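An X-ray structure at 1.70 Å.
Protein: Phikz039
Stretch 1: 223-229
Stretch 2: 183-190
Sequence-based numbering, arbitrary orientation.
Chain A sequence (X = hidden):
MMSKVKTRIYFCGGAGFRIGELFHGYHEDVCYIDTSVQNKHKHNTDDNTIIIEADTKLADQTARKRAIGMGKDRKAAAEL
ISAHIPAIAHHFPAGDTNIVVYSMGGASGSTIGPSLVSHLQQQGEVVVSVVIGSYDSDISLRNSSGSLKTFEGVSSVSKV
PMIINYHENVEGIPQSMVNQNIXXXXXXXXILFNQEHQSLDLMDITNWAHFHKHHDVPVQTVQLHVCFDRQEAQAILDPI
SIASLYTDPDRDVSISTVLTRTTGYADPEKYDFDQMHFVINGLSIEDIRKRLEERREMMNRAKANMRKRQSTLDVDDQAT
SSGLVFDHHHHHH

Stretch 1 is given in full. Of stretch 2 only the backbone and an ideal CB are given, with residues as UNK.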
ATOM      1  N   GLN A 223      -3.598   9.838  -4.618  1.00  5.80           N
ATOM      2  CA  GLN A 223      -3.490   8.599  -5.376  1.00  5.94           C
ATOM      3  C   GLN A 223      -2.474   8.690  -6.516  1.00  6.79           C
ATOM      4  O   GLN A 223      -2.434   9.680  -7.257  1.00  7.21           O
ATOM      5  CB  GLN A 223      -4.870   8.187  -5.904  1.00  6.79           C
ATOM      6  CG  GLN A 223      -4.895   6.838  -6.580  1.00  7.27           C
ATOM      7  CD  GLN A 223      -6.292   6.267  -6.655  1.00  7.22           C
ATOM      8  OE1 GLN A 223      -7.217   6.787  -6.026  1.00  9.89           O
ATOM      9  NE2 GLN A 223      -6.458   5.207  -7.426  1.00  5.74           N
ATOM     10  N   LEU A 224      -1.644   7.656  -6.641  1.00  5.41           N
ATOM     11  CA  LEU A 224      -0.640   7.590  -7.696  1.00  7.14           C
ATOM     12  C   LEU A 224      -1.108   6.692  -8.824  1.00  7.08           C
ATOM     13  O   LEU A 224      -1.452   5.523  -8.604  1.00  7.19           O
ATOM     14  CB  LEU A 224       0.689   7.060  -7.155  1.00  5.13           C
ATOM     15  CG  LEU A 224       1.700   6.665  -8.227  1.00  4.11           C
ATOM     16  CD1 LEU A 224       2.196   7.932  -8.948  1.00  3.55           C
ATOM     17  CD2 LEU A 224       2.856   5.933  -7.584  1.00  5.80           C
ATOM     18  N   HIS A 225      -1.130   7.255 -10.025  1.00  5.09           N
ATOM     19  CA  HIS A 225      -1.508   6.516 -11.219  1.00  6.89           C
ATOM     20  C   HIS A 225      -0.295   6.328 -12.123  1.00  7.77           C
ATOM     21  O   HIS A 225       0.286   7.308 -12.611  1.00  7.21           O
ATOM     22  CB  HIS A 225      -2.605   7.267 -11.983  1.00  8.07           C
ATOM     23  CG  HIS A 225      -3.778   7.659 -11.138  1.00  9.00           C
ATOM     24  ND1 HIS A 225      -4.921   6.886 -11.045  1.00  9.71           N
ATOM     25  CD2 HIS A 225      -3.990   8.740 -10.352  1.00  9.05           C
ATOM     26  CE1 HIS A 225      -5.782   7.477 -10.234  1.00 11.27           C
ATOM     27  NE2 HIS A 225      -5.242   8.606  -9.804  1.00 10.67           N
ATOM     28  N   VAL A 226       0.093   5.077 -12.347  1.00  7.08           N
ATOM     29  CA  VAL A 226       1.186   4.779 -13.263  1.00  7.50           C
ATOM     30  C   VAL A 226       0.622   4.584 -14.664  1.00  8.39           C
ATOM     31  O   VAL A 226      -0.149   3.656 -14.903  1.00  9.22           O
ATOM     32  CB  VAL A 226       1.987   3.541 -12.823  1.00  6.86           C
ATOM     33  CG1 VAL A 226       3.119   3.257 -13.816  1.00  8.50           C
ATOM     34  CG2 VAL A 226       2.561   3.748 -11.426  1.00  6.54           C
ATOM     35  N   CYS A 227       0.994   5.481 -15.576  1.00  7.65           N
ATOM     36  CA  CYS A 227       0.407   5.510 -16.918  1.00 11.10           C
ATOM     37  C   CYS A 227       1.466   5.197 -17.964  1.00 12.47           C
ATOM     38  O   CYS A 227       2.562   5.755 -17.920  1.00 11.61           O
ATOM     39  CB  CYS A 227      -0.198   6.892 -17.203  1.00 10.64           C
ATOM     40  SG  CYS A 227      -1.366   7.472 -15.939  1.00 10.88           S
ATOM     41  N   PHE A 228       1.138   4.330 -18.919  1.00  9.42           N
ATOM     42  CA  PHE A 228       2.144   3.856 -19.876  1.00 10.95           C
ATOM     43  C   PHE A 228       2.076   4.501 -21.262  1.00 14.88           C
ATOM     44  O   PHE A 228       2.843   4.137 -22.164  1.00 12.58           O
ATOM     45  CB  PHE A 228       2.134   2.335 -19.958  1.00 12.49           C
ATOM     46  CG  PHE A 228       2.498   1.675 -18.665  1.00 13.11           C
ATOM     47  CD1 PHE A 228       3.828   1.573 -18.276  1.00 15.20           C
ATOM     48  CD2 PHE A 228       1.511   1.198 -17.812  1.00 17.28           C
ATOM     49  CE1 PHE A 228       4.168   0.983 -17.074  1.00 16.06           C
ATOM     50  CE2 PHE A 228       1.845   0.612 -16.605  1.00 15.01           C
ATOM     51  CZ  PHE A 228       3.174   0.493 -16.240  1.00 12.92           C
ATOM     52  N   ASP A 229       1.184   5.477 -21.414  1.00 15.63           N
ATOM     53  CA  ASP A 229       1.191   6.351 -22.591  1.00 10.83           C
ATOM     54  C   ASP A 229       0.588   7.729 -22.280  1.00 13.45           C
ATOM     55  O   ASP A 229       0.091   7.959 -21.172  1.00 11.92           O
ATOM     56  CB  ASP A 229       0.494   5.690 -23.789  1.00 11.27           C
ATOM     57  CG  ASP A 229      -0.967   5.364 -23.528  1.00 15.72           C
ATOM     58  OD1 ASP A 229      -1.613   6.024 -22.692  1.00 17.13           O
ATOM     59  OD2 ASP A 229      -1.486   4.439 -24.185  1.00 21.54           O
ATOM     60  N   UNK A 183       3.160  -5.851 -10.272  1.00  9.75           N
ATOM     61  CA  UNK A 183       4.555  -6.033 -10.690  1.00  7.13           C
ATOM     62  C   UNK A 183       4.937  -4.996 -11.739  1.00  7.61           C
ATOM     63  O   UNK A 183       6.045  -4.424 -11.711  1.00  7.89           O
ATOM     64  CB  UNK A 183       4.775  -7.444 -11.239  1.00  7.13           C
ATOM     65  N   UNK A 184       4.015  -4.746 -12.666  1.00  7.37           N
ATOM     66  CA  UNK A 184       4.240  -3.718 -13.676  1.00  8.43           C
ATOM     67  C   UNK A 184       4.499  -2.368 -13.017  1.00  8.57           C
ATOM     68  O   UNK A 184       5.363  -1.607 -13.458  1.00  9.21           O
ATOM     69  CB  UNK A 184       3.043  -3.625 -14.624  1.00  8.43           C
ATOM     70  N   UNK A 185       3.754  -2.063 -11.959  1.00  6.25           N
ATOM     71  CA  UNK A 185       3.926  -0.801 -11.245  1.00  6.10           C
ATOM     72  C   UNK A 185       5.269  -0.747 -10.512  1.00  7.01           C
ATOM     73  O   UNK A 185       5.985   0.245 -10.602  1.00  7.84           O
ATOM     74  CB  UNK A 185       2.780  -0.598 -10.252  1.00  6.10           C
ATOM     75  N   UNK A 186       5.607  -1.819  -9.796  1.00  6.03           N
ATOM     76  CA  UNK A 186       6.873  -1.880  -9.059  1.00  5.95           C
ATOM     77  C   UNK A 186       8.058  -1.746 -10.013  1.00  7.87           C
ATOM     78  O   UNK A 186       9.014  -0.990  -9.756  1.00  8.17           O
ATOM     79  CB  UNK A 186       6.974  -3.188  -8.272  1.00  5.95           C
ATOM     80  N   UNK A 187       7.988  -2.442 -11.141  1.00  6.98           N
ATOM     81  CA  UNK A 187       9.023  -2.299 -12.152  1.00  8.12           C
ATOM     82  C   UNK A 187       9.146  -0.864 -12.643  1.00  8.32           C
ATOM     83  O   UNK A 187      10.253  -0.341 -12.791  1.00  8.70           O
ATOM     84  CB  UNK A 187       8.736  -3.230 -13.332  1.00  8.12           C
ATOM     85  N   UNK A 188       8.012  -0.225 -12.906  1.00  6.90           N
ATOM     86  CA  UNK A 188       8.047   1.143 -13.425  1.00  6.88           C
ATOM     87  C   UNK A 188       8.634   2.085 -12.384  1.00  7.92           C
ATOM     88  O   UNK A 188       9.450   2.954 -12.701  1.00  6.86           O
ATOM     89  CB  UNK A 188       6.646   1.606 -13.831  1.00  6.88           C
ATOM     90  N   UNK A 189       8.212   1.913 -11.136  1.00  7.49           N
ATOM     91  CA  UNK A 189       8.689   2.752 -10.044  1.00  7.37           C
ATOM     92  C   UNK A 189      10.195   2.617  -9.830  1.00  7.90           C
ATOM     93  O   UNK A 189      10.904   3.622  -9.677  1.00  8.07           O
ATOM     94  CB  UNK A 189       7.948   2.399  -8.753  1.00  7.37           C
ATOM     95  N   UNK A 190      10.687   1.380  -9.830  1.00  6.95           N
ATOM     96  CA  UNK A 190      12.125   1.146  -9.690  1.00  6.97           C
ATOM     97  C   UNK A 190      12.912   1.886 -10.782  1.00  6.25           C
ATOM     98  O   UNK A 190      13.937   2.514 -10.496  1.00  8.50           O
ATOM     99  CB  UNK A 190      12.425  -0.353  -9.747  1.00  6.97           C
TER

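Stretch 2 is a helix laid almost at right angles (88°) across strand 223-227, with axes 9.6 Å apart at their closest. Every second residue of stretch 1, Leu224, Val226 and Phe228, points its side chain at the helix, so what it offers is apolar throughout.

Position 183 has nothing of stretch 1 within 5.5 Å of its ideal CB. The contact sets no rule beyond tolerance of helix; the residue is Leu183, which makes no contact here.

Position 184 points toward stretch 1, its ideal CB 4.4 Å from Phe228 CZ. The neighbour is an aromatic ring with no charge or hydrogen-bonding group presented, so a long chain with an aliphatic stem, such as Leu, Met, Gln, Glu or Lys, could lie along it. The deposited residue is Glu184, with chi1 m and chi2 between wells. Glu184 OE1 lies 4.1 Å from Phe228 CE2, while the backbone Glu184 O sits at the ring edge, 4.1 Å from Phe228 CZ. No hydrogen bond crosses here.

Position 185 carries the CA nearest that of Val226, 6.5 Å between the two CA atoms. Its CB points sideways, yet the ideal CB is 4.5 Å from Val226 CG2. A modest apolar group suits, Val, Ile or Leu, provided one branch can turn to the strand. Val185 does this in rotamer t, setting CG1 3.9 Å from Val226 CG2.

Position 186 points away from stretch 1, which therefore does not constrain it. It is Leu186.

Position 187 is out of reach of stretch 1 and could be almost anything helical; it is Asn187.

Position 188 is the tightest. CA-to-CB points toward stretch 1, and the ideal CB is already 3.9 Å from Val226 CG1 and 4.1 Å from Phe228 CE1. A methyl fills the space without further reach, making Ala the natural reading, with Ser or Gly also small enough. Ala188 it is: its CB touches Val226 CG1 at 3.9 Å and Phe228 CE1 at 4.1 Å, meeting the ring obliquely.

Position 189 has a sideways CB with nothing of stretch 1 within 5.5 Å, but Leu224 reaches out on that side. A longer apolar chain, such as Leu, Met or Ile, would suit; the stem of a long polar one might also reach. Leu189, chi1 m and chi2 t, brings its end nearer, CD2 packing 4.1 Å from Leu224 CD2.

Position 190 is out of reach and open to many residues; Val190 takes it.

Stretch 2 183-190: LEVLNALV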
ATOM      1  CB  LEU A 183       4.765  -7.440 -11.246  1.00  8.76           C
ATOM      2  CG  LEU A 183       4.489  -8.545 -10.232  1.00  9.43           C
ATOM      3  CD1 LEU A 183       4.579  -9.899 -10.904  1.00 15.04           C
ATOM      4  CD2 LEU A 183       5.458  -8.464  -9.054  1.00 10.08           C
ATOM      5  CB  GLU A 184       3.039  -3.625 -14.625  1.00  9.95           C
ATOM      6  CG  GLU A 184       2.871  -4.832 -15.526  1.00 17.74           C
ATOM      7  CD  GLU A 184       2.852  -4.461 -16.991  1.00 39.30           C
ATOM      8  OE1 GLU A 184       2.215  -3.437 -17.337  1.00 35.96           O
ATOM      9  OE2 GLU A 184       3.483  -5.189 -17.793  1.00 48.14           O
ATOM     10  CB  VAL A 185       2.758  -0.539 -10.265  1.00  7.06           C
ATOM     11  CG1 VAL A 185       3.107   0.571  -9.281  1.00  7.63           C
ATOM     12  CG2 VAL A 185       1.476  -0.206 -11.034  1.00  6.03           C
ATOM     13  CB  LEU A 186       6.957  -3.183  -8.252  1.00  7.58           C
ATOM     14  CG  LEU A 186       5.992  -3.279  -7.077  1.00  7.77           C
ATOM     15  CD1 LEU A 186       6.051  -4.666  -6.440  1.00  6.31           C
ATOM     16  CD2 LEU A 186       6.310  -2.201  -6.052  1.00  5.17           C
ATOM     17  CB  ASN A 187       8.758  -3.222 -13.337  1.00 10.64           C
ATOM     18  CG  ASN A 187       9.847  -3.138 -14.378  1.00 18.82           C
ATOM     19  OD1 ASN A 187       9.592  -2.817 -15.542  1.00 28.58           O
ATOM     20  ND2 ASN A 187      11.084  -3.405 -13.959  1.00 27.13           N
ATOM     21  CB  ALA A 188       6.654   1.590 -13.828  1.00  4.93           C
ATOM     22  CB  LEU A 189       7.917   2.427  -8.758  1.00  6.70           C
ATOM     23  CG  LEU A 189       6.482   2.971  -8.699  1.00  5.78           C
ATOM     24  CD1 LEU A 189       5.797   2.522  -7.404  1.00  5.72           C
ATOM     25  CD2 LEU A 189       6.457   4.501  -8.828  1.00  6.99           C
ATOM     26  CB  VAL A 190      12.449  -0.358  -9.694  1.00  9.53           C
ATOM     27  CG1 VAL A 190      13.935  -0.577  -9.858  1.00 13.78           C
ATOM     28  CG2 VAL A 190      11.953  -1.004  -8.398  1.00  8.14           C
TER
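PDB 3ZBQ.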